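Local coordinates for catalase (Bacillus pumilus, PDB 4QOL), which breaks down hydrogen peroxide to water and oxygen at a haem iron and also shows peroxidase-like reactivity towards phenolic substrates, at the interface of chains A and B. Numbering follows the deposited sequence. Chains: chain A/B, Catalase.

Contact 1: the interface of chains A and B. Residues chain A 10-12, 41; chain B 364, 366, 368.
In B:Asn366 the CG lies between the backbone N and the carbonyl carbon (chi1 63°), which brings its amide up to A:Thr10 and A:Asn12 of the other chain. In A:Asn12 the CG is anti to the carbonyl carbon (chi1 -61°), a turn that sets OD1 towards B:Asn366 ND2 and ND2 towards B:Gln368 OE1. The two asparagine side chains meet roughly perpendicular to one another.

B:Asn366 spends its amide ND2 on two acceptors. B:Asn366 ND2 lies 3.0 Å from the backbone O of A:Thr10. The amide OD1 of A:Asn12 is also 3.0 Å from B:Asn366 ND2, and this bond is nearly straight, 169° at the hydrogen. Both acceptors lie close to the plane of the donating amide, but it meets each carbonyl from above its plane. Behind this, B:Asn366 OD1 takes the backbone N of B:Gln368, which ties the amide to its own loop and helps fix its rotation. With an alanine in place of B:Asn366, A:Thr10 O and A:Asn12 OD1 would probably lose this donor, and B:Gln368 N its acceptor.

A:Asn12 and B:Gln368 approach one another from opposite sides, their amide planes steeply inclined. A:Asn12 ND2 donates to B:Gln368 OE1 at 2.8 Å. B:Gln368 NE2 reaches the carboxylate OE1 of A:Glu41 at 3.2 Å, from above the carboxylate plane. A:Glu41 OE1 also accepts the backbone N of A:Asn12 at 2.8 Å, through its syn lone pair. Both donors approach from one face, so A:Glu41 braces the A:Asn12 backbone while binding the other chain.

At the far end B:Val364 CG1 lies 3.7 Å from the hydroxyl OG1 of A:Thr10, which bonds to A:Thr11 O.

The site joins the N-terminal arm of chain A and its helix 37-46 to a loop of chain B beyond the 3-10 helix 356-358.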
# COMPACT_ATOMS: atom_id res chain seq x y z
N THR A 10 -16.96 -21.53 4.90
CA THR A 10 -17.19 -20.50 5.91
C THR A 10 -16.81 -19.12 5.35
O THR A 10 -16.06 -19.00 4.41
CB THR A 10 -16.36 -20.77 7.16
OG1 THR A 10 -14.98 -20.49 6.91
CG2 THR A 10 -16.53 -22.16 7.66
N THR A 11 -17.26 -18.10 6.04
CA THR A 11 -16.66 -16.78 5.88
C THR A 11 -15.29 -16.75 6.59
O THR A 11 -14.93 -17.69 7.33
CB THR A 11 -17.54 -15.71 6.53
OG1 THR A 11 -17.57 -15.83 7.96
CG2 THR A 11 -18.99 -15.72 5.96
N ASN A 12 -14.55 -15.65 6.47
CA ASN A 12 -13.33 -15.44 7.23
C ASN A 12 -13.50 -15.26 8.73
O ASN A 12 -12.51 -15.34 9.46
CB ASN A 12 -12.49 -14.32 6.63
CG ASN A 12 -12.06 -14.61 5.22
OD1 ASN A 12 -11.85 -15.77 4.82
ND2 ASN A 12 -11.93 -13.55 4.40
N GLU A 41 -17.52 -9.87 1.33
CA GLU A 41 -16.19 -10.31 1.80
C GLU A 41 -15.47 -11.07 0.67
O GLU A 41 -14.26 -10.93 0.47
CB GLU A 41 -16.34 -11.22 3.03
CG GLU A 41 -15.01 -11.72 3.66
CD GLU A 41 -15.22 -12.81 4.73
OE1 GLU A 41 -15.39 -13.96 4.35
OE2 GLU A 41 -14.96 -12.52 5.88
N VAL B 364 -11.94 -22.05 9.64
CA VAL B 364 -12.14 -21.27 8.42
C VAL B 364 -11.74 -22.15 7.24
O VAL B 364 -10.60 -22.60 7.15
CB VAL B 364 -11.32 -19.96 8.43
CG1 VAL B 364 -11.49 -19.24 7.08
CG2 VAL B 364 -11.78 -19.04 9.58
N ASN B 366 -12.39 -21.86 3.01
CA ASN B 366 -13.06 -21.30 1.85
C ASN B 366 -12.16 -21.24 0.63
O ASN B 366 -11.03 -21.74 0.66
CB ASN B 366 -13.76 -19.99 2.20
CG ASN B 366 -12.82 -18.91 2.63
OD1 ASN B 366 -11.79 -18.70 2.01
ND2 ASN B 366 -13.24 -18.14 3.66
N GLN B 368 -11.21 -18.43 -1.05
CA GLN B 368 -10.46 -17.21 -1.19
C GLN B 368 -8.98 -17.51 -1.28
O GLN B 368 -8.51 -18.55 -0.78
CB GLN B 368 -10.76 -16.24 -0.06
CG GLN B 368 -12.23 -15.89 0.09
CD GLN B 368 -12.49 -14.95 1.24
OE1 GLN B 368 -11.60 -14.16 1.67
NE2 GLN B 368 -13.71 -15.03 1.81

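Contact 2: the interface of chains A and B. Residues chain A 40-41, 44, 48; chain B 345.
B:Arg345 lies alongside the last turns of helix 37-46 of chain A and buries 65 Å² there, more than any other residue of the patch. It springs from helix 331-348 of chain B. Its CG is anti to the carbonyl carbon (chi1 -68°), and the chain then runs extended from CG to NE. This carries the guanidinium over A:Ala44.

A:Ala44 meets it with its methyl group. A:Ala44 CB sits over the centre of one guanidinium face, 3.2 Å from B:Arg345 CZ. The fit is close, and the small side chain lets the flat group lie near the helix. B:Arg345 NH2 reaches further along the helix, to 3.6 Å from A:Glu41 CA.

A:Arg48 follows the helix and packs against the stem of B:Arg345. The one arginine runs athwart the other, with their guanidinium planes 38° apart. B:Arg345 CD lies over one face of the A:Arg48 guanidinium, towards its rim. On the same stretch A:Arg48 NE is 3.8 Å from B:Arg345 CB. A:Arg48 NH1 donates to the backbone O of A:Ala44 at 2.9 Å, which holds its guanidinium back against its own helix end. The like-charged groups are staggered, with A:Arg48 NH1 4.6 Å from B:Arg345 NE. Any repulsion would probably be eased by the carbonyl at NH1.

A water links the chains beside the methyl contact. Water 1 lies 2.8 Å from the backbone O of A:Glu41. B:Arg345 NE is 3.1 Å from the same water 1. The carboxylate OE2 of A:Glu41 stays 5.7 Å from B:Arg345 NH2. That is too long for a salt bridge, though the opposite charges may still attract.

For the protein, the patch lays one long arginine of chain B alongside the last turns of a helix of chain A. It probably helps seat the two subunits against each other in the tetramer characteristic of catalases.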
# COMPACT_ATOMS: atom_id res chain seq x y z
N ILE A 40 -19.91 -9.57 -0.10
CA ILE A 40 -19.00 -8.46 -0.10
C ILE A 40 -17.60 -8.96 0.34
O ILE A 40 -16.56 -8.58 -0.26
CB ILE A 40 -19.50 -7.30 0.76
CG1 ILE A 40 -20.81 -6.75 0.24
CG2 ILE A 40 -18.46 -6.20 0.83
CD1 ILE A 40 -20.75 -6.31 -1.20
N GLU A 41 -17.52 -9.87 1.33
CA GLU A 41 -16.19 -10.31 1.80
C GLU A 41 -15.47 -11.07 0.67
O GLU A 41 -14.26 -10.93 0.47
CB GLU A 41 -16.34 -11.22 3.03
CG GLU A 41 -15.01 -11.72 3.66
CD GLU A 41 -15.22 -12.81 4.73
OE1 GLU A 41 -15.39 -13.96 4.35
OE2 GLU A 41 -14.96 -12.52 5.88
N ALA A 44 -14.55 -8.71 -2.17
CA ALA A 44 -13.52 -7.75 -1.76
C ALA A 44 -12.16 -8.46 -1.71
O ALA A 44 -11.11 -7.87 -2.03
CB ALA A 44 -13.86 -7.15 -0.37
N ARG A 48 -8.66 -8.01 -4.36
CA ARG A 48 -7.33 -7.72 -3.79
C ARG A 48 -6.34 -8.88 -3.91
O ARG A 48 -5.31 -8.84 -3.25
CB ARG A 48 -7.53 -7.33 -2.32
CG ARG A 48 -8.11 -5.96 -2.13
CD ARG A 48 -8.58 -5.68 -0.73
NE ARG A 48 -9.14 -4.37 -0.78
CZ ARG A 48 -10.35 -4.07 -1.33
NH1 ARG A 48 -11.16 -5.04 -1.55
NH2 ARG A 48 -10.70 -2.82 -1.51
N ARG B 345 -9.49 -3.41 5.31
CA ARG B 345 -8.71 -3.91 4.15
C ARG B 345 -7.62 -2.89 3.75
O ARG B 345 -6.51 -3.30 3.41
CB ARG B 345 -9.63 -4.28 2.95
CG ARG B 345 -10.52 -5.49 3.19
CD ARG B 345 -11.70 -5.58 2.16
NE ARG B 345 -12.60 -6.61 2.58
CZ ARG B 345 -13.89 -6.45 2.78
NH1 ARG B 345 -14.49 -5.34 2.44
NH2 ARG B 345 -14.61 -7.42 3.34
O HOH W 1 -12.39 -9.72 2.25

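The centres of contact 1 and contact 2, taken over their C-alpha atoms, are about 11 Å apart. They share A:Glu41 on helix 37-46. Its carboxylate serves contact 1, and its backbone serves contact 2. The helix is thus gripped by two parts of chain B, a loop and helix 331-348, and is held partly by polar and partly by packing contacts. The interface is two-fold symmetric, so each contact recurs with the chains exchanged. The four patches together probably help to fix how these two subunits sit within the tetramer.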